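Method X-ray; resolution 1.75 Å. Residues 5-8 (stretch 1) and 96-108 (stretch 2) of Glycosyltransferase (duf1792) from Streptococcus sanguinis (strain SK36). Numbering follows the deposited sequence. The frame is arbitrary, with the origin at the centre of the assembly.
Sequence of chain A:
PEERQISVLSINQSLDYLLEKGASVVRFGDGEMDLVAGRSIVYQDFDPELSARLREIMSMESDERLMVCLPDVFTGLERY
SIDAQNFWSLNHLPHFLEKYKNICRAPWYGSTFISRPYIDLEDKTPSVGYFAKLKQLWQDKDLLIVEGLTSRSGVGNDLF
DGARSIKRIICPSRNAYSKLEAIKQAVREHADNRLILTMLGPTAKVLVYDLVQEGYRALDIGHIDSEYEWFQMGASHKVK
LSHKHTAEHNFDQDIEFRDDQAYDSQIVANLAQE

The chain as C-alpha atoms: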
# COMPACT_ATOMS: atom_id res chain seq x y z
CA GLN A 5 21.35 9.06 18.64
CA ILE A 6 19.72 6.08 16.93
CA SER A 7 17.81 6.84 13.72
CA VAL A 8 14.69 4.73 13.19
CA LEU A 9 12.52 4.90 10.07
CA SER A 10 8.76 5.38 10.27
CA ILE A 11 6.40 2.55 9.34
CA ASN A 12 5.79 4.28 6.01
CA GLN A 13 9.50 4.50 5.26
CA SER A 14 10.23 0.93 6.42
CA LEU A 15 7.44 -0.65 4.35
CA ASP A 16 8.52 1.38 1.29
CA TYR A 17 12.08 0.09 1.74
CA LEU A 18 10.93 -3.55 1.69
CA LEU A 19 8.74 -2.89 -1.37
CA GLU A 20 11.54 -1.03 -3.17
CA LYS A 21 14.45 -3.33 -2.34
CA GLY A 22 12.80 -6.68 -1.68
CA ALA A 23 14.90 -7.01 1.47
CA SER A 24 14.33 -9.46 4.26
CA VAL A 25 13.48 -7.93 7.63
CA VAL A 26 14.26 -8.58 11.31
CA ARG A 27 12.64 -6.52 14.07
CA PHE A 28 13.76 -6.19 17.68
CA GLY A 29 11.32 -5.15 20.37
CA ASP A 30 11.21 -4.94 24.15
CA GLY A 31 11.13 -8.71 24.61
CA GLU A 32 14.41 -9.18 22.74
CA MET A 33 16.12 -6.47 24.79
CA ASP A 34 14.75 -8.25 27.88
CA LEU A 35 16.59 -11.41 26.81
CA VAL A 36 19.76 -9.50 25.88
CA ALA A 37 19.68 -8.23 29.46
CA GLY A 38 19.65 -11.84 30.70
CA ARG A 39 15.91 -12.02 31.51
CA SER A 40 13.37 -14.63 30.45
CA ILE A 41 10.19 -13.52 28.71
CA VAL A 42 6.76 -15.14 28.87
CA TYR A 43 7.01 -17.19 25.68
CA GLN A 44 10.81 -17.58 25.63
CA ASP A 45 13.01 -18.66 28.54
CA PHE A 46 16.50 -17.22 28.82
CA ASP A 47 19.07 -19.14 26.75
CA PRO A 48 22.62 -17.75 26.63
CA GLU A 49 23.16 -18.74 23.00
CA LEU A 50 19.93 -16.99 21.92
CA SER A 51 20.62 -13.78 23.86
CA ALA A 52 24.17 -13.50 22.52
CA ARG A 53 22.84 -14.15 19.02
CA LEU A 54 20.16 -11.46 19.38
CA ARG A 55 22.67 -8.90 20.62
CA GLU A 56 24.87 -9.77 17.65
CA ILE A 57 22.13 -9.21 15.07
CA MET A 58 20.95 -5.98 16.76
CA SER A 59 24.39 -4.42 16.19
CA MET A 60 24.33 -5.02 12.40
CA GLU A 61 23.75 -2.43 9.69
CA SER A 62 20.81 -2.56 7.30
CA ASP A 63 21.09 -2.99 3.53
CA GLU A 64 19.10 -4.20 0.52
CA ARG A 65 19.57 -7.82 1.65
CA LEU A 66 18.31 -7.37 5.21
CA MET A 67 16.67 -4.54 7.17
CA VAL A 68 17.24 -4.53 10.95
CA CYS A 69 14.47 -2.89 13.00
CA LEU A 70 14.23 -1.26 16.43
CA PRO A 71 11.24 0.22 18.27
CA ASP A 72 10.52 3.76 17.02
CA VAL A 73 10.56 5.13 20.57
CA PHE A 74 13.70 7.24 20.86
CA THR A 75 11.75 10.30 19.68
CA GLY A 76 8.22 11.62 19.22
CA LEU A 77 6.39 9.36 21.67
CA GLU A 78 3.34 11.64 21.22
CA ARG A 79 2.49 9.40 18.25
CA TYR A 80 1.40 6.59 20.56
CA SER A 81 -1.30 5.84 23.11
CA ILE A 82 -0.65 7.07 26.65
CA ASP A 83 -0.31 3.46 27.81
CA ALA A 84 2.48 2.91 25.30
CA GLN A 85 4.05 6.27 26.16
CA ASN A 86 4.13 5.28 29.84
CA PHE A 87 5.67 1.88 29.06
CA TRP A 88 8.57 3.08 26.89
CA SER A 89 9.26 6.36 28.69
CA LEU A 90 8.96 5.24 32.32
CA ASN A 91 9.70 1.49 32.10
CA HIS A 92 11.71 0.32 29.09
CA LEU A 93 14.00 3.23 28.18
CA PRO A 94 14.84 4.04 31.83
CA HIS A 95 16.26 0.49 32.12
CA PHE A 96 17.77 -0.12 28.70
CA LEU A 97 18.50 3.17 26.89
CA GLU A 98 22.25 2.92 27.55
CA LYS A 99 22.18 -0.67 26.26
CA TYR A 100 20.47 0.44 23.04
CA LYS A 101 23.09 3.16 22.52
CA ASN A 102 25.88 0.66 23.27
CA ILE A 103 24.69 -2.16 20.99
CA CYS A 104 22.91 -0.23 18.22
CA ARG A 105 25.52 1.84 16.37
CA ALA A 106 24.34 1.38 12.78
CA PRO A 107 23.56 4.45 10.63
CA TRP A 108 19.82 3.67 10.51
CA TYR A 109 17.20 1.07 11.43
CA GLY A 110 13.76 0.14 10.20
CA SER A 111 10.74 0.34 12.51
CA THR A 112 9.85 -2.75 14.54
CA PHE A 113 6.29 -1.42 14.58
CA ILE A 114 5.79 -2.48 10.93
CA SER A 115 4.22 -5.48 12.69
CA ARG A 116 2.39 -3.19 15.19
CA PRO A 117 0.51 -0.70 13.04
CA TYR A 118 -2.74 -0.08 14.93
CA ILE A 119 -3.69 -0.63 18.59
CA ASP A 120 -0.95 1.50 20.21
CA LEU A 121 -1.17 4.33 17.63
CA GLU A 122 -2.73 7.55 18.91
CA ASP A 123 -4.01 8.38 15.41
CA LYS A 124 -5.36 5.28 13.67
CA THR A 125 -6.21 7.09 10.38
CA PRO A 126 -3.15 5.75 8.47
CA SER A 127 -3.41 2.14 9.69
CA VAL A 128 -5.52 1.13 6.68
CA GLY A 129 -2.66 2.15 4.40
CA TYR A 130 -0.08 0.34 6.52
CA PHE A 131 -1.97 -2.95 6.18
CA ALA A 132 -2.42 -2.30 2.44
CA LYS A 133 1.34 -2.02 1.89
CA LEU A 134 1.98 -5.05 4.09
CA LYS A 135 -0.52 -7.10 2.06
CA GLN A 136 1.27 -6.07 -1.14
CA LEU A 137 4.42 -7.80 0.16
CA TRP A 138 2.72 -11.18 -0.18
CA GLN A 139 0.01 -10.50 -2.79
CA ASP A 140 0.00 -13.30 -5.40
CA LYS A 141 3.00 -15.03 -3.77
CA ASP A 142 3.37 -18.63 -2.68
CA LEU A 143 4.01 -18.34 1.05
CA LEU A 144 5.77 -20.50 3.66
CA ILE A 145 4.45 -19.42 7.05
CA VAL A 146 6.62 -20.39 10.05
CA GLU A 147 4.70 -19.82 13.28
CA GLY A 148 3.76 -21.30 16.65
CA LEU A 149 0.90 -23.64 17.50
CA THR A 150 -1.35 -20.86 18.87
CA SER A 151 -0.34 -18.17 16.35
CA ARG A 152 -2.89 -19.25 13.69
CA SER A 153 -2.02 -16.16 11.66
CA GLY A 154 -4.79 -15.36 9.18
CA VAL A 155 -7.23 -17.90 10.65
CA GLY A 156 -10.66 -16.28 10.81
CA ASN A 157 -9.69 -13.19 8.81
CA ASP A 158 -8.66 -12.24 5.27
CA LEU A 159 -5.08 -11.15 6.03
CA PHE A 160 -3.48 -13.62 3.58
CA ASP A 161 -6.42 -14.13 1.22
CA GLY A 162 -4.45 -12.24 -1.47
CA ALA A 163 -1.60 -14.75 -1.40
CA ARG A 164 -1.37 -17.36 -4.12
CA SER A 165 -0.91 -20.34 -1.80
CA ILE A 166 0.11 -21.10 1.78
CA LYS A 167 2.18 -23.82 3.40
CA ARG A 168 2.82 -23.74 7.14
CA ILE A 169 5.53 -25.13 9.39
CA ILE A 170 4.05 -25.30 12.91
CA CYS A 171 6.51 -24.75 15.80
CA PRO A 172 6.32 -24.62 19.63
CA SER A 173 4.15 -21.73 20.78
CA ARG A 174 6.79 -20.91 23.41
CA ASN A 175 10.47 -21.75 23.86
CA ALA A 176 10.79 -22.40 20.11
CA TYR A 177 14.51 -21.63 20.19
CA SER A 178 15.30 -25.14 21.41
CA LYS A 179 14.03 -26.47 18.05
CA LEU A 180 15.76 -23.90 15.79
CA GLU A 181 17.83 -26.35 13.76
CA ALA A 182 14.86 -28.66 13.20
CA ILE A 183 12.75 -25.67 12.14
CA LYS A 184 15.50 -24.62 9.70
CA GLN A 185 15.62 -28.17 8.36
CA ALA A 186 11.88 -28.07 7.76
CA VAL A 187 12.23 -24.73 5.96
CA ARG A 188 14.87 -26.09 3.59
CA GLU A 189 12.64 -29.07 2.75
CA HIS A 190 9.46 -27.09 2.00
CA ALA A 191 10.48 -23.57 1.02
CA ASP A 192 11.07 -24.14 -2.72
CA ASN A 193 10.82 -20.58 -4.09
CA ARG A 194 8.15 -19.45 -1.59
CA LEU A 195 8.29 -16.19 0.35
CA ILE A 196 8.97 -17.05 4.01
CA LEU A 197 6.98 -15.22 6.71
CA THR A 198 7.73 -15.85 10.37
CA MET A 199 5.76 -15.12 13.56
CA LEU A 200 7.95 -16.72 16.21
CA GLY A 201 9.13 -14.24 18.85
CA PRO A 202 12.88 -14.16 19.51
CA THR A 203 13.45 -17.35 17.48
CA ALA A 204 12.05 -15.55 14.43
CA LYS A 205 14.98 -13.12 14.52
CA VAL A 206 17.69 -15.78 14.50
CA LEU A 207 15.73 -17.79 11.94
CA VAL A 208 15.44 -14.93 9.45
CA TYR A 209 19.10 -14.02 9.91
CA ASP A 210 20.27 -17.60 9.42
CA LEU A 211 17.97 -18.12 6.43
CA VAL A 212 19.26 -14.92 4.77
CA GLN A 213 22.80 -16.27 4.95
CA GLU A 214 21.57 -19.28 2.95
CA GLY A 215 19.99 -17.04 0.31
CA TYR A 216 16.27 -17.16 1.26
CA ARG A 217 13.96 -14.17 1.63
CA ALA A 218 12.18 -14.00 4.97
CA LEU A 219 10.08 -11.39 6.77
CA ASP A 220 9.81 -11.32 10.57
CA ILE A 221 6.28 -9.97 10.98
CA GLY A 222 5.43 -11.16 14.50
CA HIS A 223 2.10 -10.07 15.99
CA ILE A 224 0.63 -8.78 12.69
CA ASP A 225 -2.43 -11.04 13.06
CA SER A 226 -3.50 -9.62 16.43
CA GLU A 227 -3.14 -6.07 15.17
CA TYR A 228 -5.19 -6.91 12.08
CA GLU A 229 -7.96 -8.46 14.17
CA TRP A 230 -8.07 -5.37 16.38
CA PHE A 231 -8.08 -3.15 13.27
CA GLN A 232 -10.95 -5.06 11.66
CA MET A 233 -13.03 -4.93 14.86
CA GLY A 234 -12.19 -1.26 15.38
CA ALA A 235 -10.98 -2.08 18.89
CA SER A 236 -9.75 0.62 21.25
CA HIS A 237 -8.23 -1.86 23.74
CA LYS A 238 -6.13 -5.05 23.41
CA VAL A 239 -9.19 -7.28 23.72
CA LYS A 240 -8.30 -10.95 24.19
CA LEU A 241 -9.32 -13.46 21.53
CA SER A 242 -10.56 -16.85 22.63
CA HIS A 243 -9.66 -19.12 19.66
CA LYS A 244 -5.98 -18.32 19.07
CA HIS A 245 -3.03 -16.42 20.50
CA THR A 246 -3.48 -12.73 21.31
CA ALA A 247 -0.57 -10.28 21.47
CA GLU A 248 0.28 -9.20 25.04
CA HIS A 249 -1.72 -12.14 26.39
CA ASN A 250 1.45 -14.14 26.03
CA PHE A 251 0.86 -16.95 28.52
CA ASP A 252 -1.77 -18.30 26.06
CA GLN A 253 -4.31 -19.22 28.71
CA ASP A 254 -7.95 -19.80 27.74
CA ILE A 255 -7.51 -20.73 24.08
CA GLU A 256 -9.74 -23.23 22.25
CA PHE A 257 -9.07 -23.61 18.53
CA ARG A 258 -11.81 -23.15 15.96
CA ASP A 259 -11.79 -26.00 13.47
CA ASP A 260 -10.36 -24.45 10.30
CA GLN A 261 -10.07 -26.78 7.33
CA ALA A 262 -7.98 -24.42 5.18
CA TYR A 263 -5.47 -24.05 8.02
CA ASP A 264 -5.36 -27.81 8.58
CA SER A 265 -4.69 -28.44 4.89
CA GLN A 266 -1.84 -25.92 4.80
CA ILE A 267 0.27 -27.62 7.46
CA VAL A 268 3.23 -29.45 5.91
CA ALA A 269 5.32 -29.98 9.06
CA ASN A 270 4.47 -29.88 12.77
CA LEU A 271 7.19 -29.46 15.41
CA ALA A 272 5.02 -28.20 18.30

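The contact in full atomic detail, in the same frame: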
# COMPACT_ATOMS: atom_id res chain seq x y z
N GLN A 5 22.35 10.03 18.20
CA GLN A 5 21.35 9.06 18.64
C GLN A 5 20.88 8.17 17.48
O GLN A 5 21.16 8.43 16.31
CB GLN A 5 20.17 9.78 19.34
CG GLN A 5 18.89 8.94 19.54
CD GLN A 5 18.83 8.21 20.88
OE1 GLN A 5 18.81 8.83 21.95
NE2 GLN A 5 18.87 6.88 20.81
N ILE A 6 20.17 7.10 17.85
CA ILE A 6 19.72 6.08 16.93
C ILE A 6 18.62 6.63 16.03
O ILE A 6 17.68 7.27 16.50
CB ILE A 6 19.21 4.87 17.73
CG1 ILE A 6 20.18 4.56 18.87
CG2 ILE A 6 19.01 3.67 16.82
CD1 ILE A 6 19.67 3.54 19.88
N SER A 7 18.74 6.36 14.74
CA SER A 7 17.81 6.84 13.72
C SER A 7 16.94 5.68 13.27
O SER A 7 17.44 4.71 12.70
CB SER A 7 18.57 7.44 12.53
OG SER A 7 19.51 8.40 12.97
N VAL A 8 15.64 5.79 13.53
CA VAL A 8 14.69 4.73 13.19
C VAL A 8 13.71 5.27 12.15
O VAL A 8 13.15 6.36 12.33
CB VAL A 8 13.93 4.22 14.42
CG1 VAL A 8 13.08 3.03 14.05
CG2 VAL A 8 14.91 3.89 15.57
N PHE A 96 16.93 0.43 29.77
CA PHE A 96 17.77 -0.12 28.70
C PHE A 96 18.29 0.90 27.69
O PHE A 96 18.87 0.50 26.68
CB PHE A 96 17.02 -1.22 27.95
CG PHE A 96 16.52 -2.33 28.83
CD1 PHE A 96 17.37 -2.99 29.69
CD2 PHE A 96 15.18 -2.71 28.78
CE1 PHE A 96 16.90 -4.01 30.51
CE2 PHE A 96 14.71 -3.73 29.59
CZ PHE A 96 15.58 -4.38 30.46
N LEU A 97 18.09 2.21 27.92
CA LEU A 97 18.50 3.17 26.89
C LEU A 97 20.00 3.10 26.64
O LEU A 97 20.45 3.12 25.48
CB LEU A 97 18.11 4.59 27.29
CG LEU A 97 18.62 5.67 26.32
CD1 LEU A 97 18.17 5.40 24.88
CD2 LEU A 97 18.20 7.06 26.76
N GLU A 98 20.80 2.99 27.71
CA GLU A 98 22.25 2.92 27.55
C GLU A 98 22.69 1.61 26.90
O GLU A 98 23.75 1.57 26.28
CB GLU A 98 22.93 3.10 28.90
CG GLU A 98 24.43 3.37 28.83
CD GLU A 98 24.76 4.71 28.20
OE1 GLU A 98 25.83 4.82 27.56
OE2 GLU A 98 23.96 5.65 28.36
N LYS A 99 21.88 0.55 27.00
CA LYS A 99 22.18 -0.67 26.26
C LYS A 99 21.89 -0.49 24.77
O LYS A 99 22.69 -0.90 23.92
CB LYS A 99 21.37 -1.84 26.81
CG LYS A 99 21.93 -2.43 28.11
CD LYS A 99 21.45 -3.85 28.36
CE LYS A 99 21.87 -4.31 29.75
NZ LYS A 99 23.36 -4.38 29.82
N TYR A 100 20.77 0.15 24.44
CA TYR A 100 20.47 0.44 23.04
C TYR A 100 21.59 1.26 22.40
O TYR A 100 22.08 0.92 21.32
CB TYR A 100 19.14 1.18 22.91
CG TYR A 100 17.92 0.29 23.02
CD1 TYR A 100 17.60 -0.60 22.01
CD2 TYR A 100 17.08 0.37 24.12
CE1 TYR A 100 16.48 -1.40 22.09
CE2 TYR A 100 15.95 -0.44 24.22
CZ TYR A 100 15.66 -1.32 23.21
OH TYR A 100 14.54 -2.13 23.29
N LYS A 101 22.02 2.34 23.07
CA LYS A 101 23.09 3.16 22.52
C LYS A 101 24.41 2.39 22.43
O LYS A 101 25.22 2.67 21.53
CB LYS A 101 23.25 4.43 23.35
CG LYS A 101 22.01 5.30 23.36
CD LYS A 101 22.18 6.58 24.17
CE LYS A 101 22.79 6.32 25.53
NZ LYS A 101 22.86 7.55 26.39
N ASN A 102 24.63 1.42 23.31
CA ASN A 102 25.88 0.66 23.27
C ASN A 102 25.87 -0.39 22.17
O ASN A 102 26.89 -0.59 21.50
CB ASN A 102 26.15 0.03 24.63
CG ASN A 102 27.12 0.84 25.46
OD1 ASN A 102 28.33 0.81 25.22
ND2 ASN A 102 26.59 1.57 26.44
N ILE A 103 24.75 -1.10 21.99
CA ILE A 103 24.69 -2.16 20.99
C ILE A 103 24.39 -1.60 19.60
O ILE A 103 24.98 -2.03 18.60
CB ILE A 103 23.64 -3.22 21.39
CG1 ILE A 103 23.94 -3.82 22.77
CG2 ILE A 103 23.56 -4.31 20.33
CD1 ILE A 103 22.75 -4.56 23.39
N CYS A 104 23.46 -0.66 19.51
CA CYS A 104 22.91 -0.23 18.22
C CYS A 104 23.66 1.00 17.73
O CYS A 104 23.35 2.13 18.11
CB CYS A 104 21.42 0.03 18.35
SG CYS A 104 20.56 -1.41 18.98
N ARG A 105 24.66 0.78 16.87
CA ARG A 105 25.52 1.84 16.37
C ARG A 105 25.48 1.94 14.85
O ARG A 105 26.31 2.62 14.24
CB ARG A 105 26.95 1.59 16.87
CG ARG A 105 27.07 1.77 18.37
CD ARG A 105 28.05 0.79 19.01
NE ARG A 105 29.46 1.15 18.89
CZ ARG A 105 30.42 0.63 19.64
NH1 ARG A 105 30.12 -0.28 20.57
NH2 ARG A 105 31.68 1.01 19.48
N ALA A 106 24.49 1.31 14.22
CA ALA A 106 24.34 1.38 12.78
C ALA A 106 23.85 2.77 12.37
O ALA A 106 23.31 3.52 13.19
CB ALA A 106 23.36 0.32 12.29
N PRO A 107 24.08 3.15 11.10
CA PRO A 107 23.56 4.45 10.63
C PRO A 107 22.06 4.61 10.78
O PRO A 107 21.60 5.69 11.17
CB PRO A 107 24.01 4.49 9.16
CG PRO A 107 25.19 3.60 9.10
CD PRO A 107 24.95 2.51 10.11
N TRP A 108 21.28 3.58 10.46
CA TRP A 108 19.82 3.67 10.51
C TRP A 108 19.23 2.29 10.74
O TRP A 108 19.88 1.26 10.53
CB TRP A 108 19.23 4.29 9.22
CG TRP A 108 19.44 3.47 7.96
CD1 TRP A 108 20.52 3.51 7.12
CD2 TRP A 108 18.56 2.47 7.43
NE1 TRP A 108 20.36 2.61 6.10
CE2 TRP A 108 19.17 1.97 6.26
CE3 TRP A 108 17.31 1.97 7.81
CZ2 TRP A 108 18.58 0.98 5.48
CZ3 TRP A 108 16.73 0.98 7.04
CH2 TRP A 108 17.36 0.50 5.89
O HOH W 1 21.46 5.13 14.41

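No direct hydrogen bond joins these two stretches, although their nearest CA atoms, of Ser7 and Trp108, lie 4.9 Å apart. The polar link is made by a water instead. Water 1 accepts from Ser7 N at 3.0 Å and lies 2.7 Å from Ala106 O, where the geometry suits donation, so the water links an amide of one stretch and a carbonyl of the other without their touching. Beside this bridge, Ser7 O lies 3.4 Å from Trp108 CA in a CA-H...O contact, a weak interaction. Ser7 points its CA-to-CB bond toward the second stretch, yet its nearest side-chain approach is carbon to carbonyl, CB to Pro107 O at 3.8 Å. The end of the Trp108 side chain leads away, so the contact is made near its backbone, by CA and CB.

The apolar part rests on Ile6, which covers the helix end. Its CA-to-CB bond runs sideways, but the m, t rotamer brings CD1 in to 3.9 Å from Tyr100 CB and 4.2 Å from Cys104 CB. These two residues stand one helical turn apart, and Cys104 N still bonds to Tyr100 O at 2.8 Å although Cys104 is the first residue to leave helical geometry. That carbonyl is therefore already paired when Ile6 CD1 settles 3.8 Å from Tyr100 O. Tyr100 offers its CB here while its ring leads away, its hydroxyl bonded elsewhere in the structure.

The contact is looser where Leu97, a turn earlier in the helix, and the Lys101 side chain lie near the poorly ordered Gln5. Lys101 spends its charge within its own helix, in a salt bridge from NZ to Glu98 OE2 at 2.9 Å. The rule to read is economical: one branched aliphatic residue against a helix end, and one water between backbones.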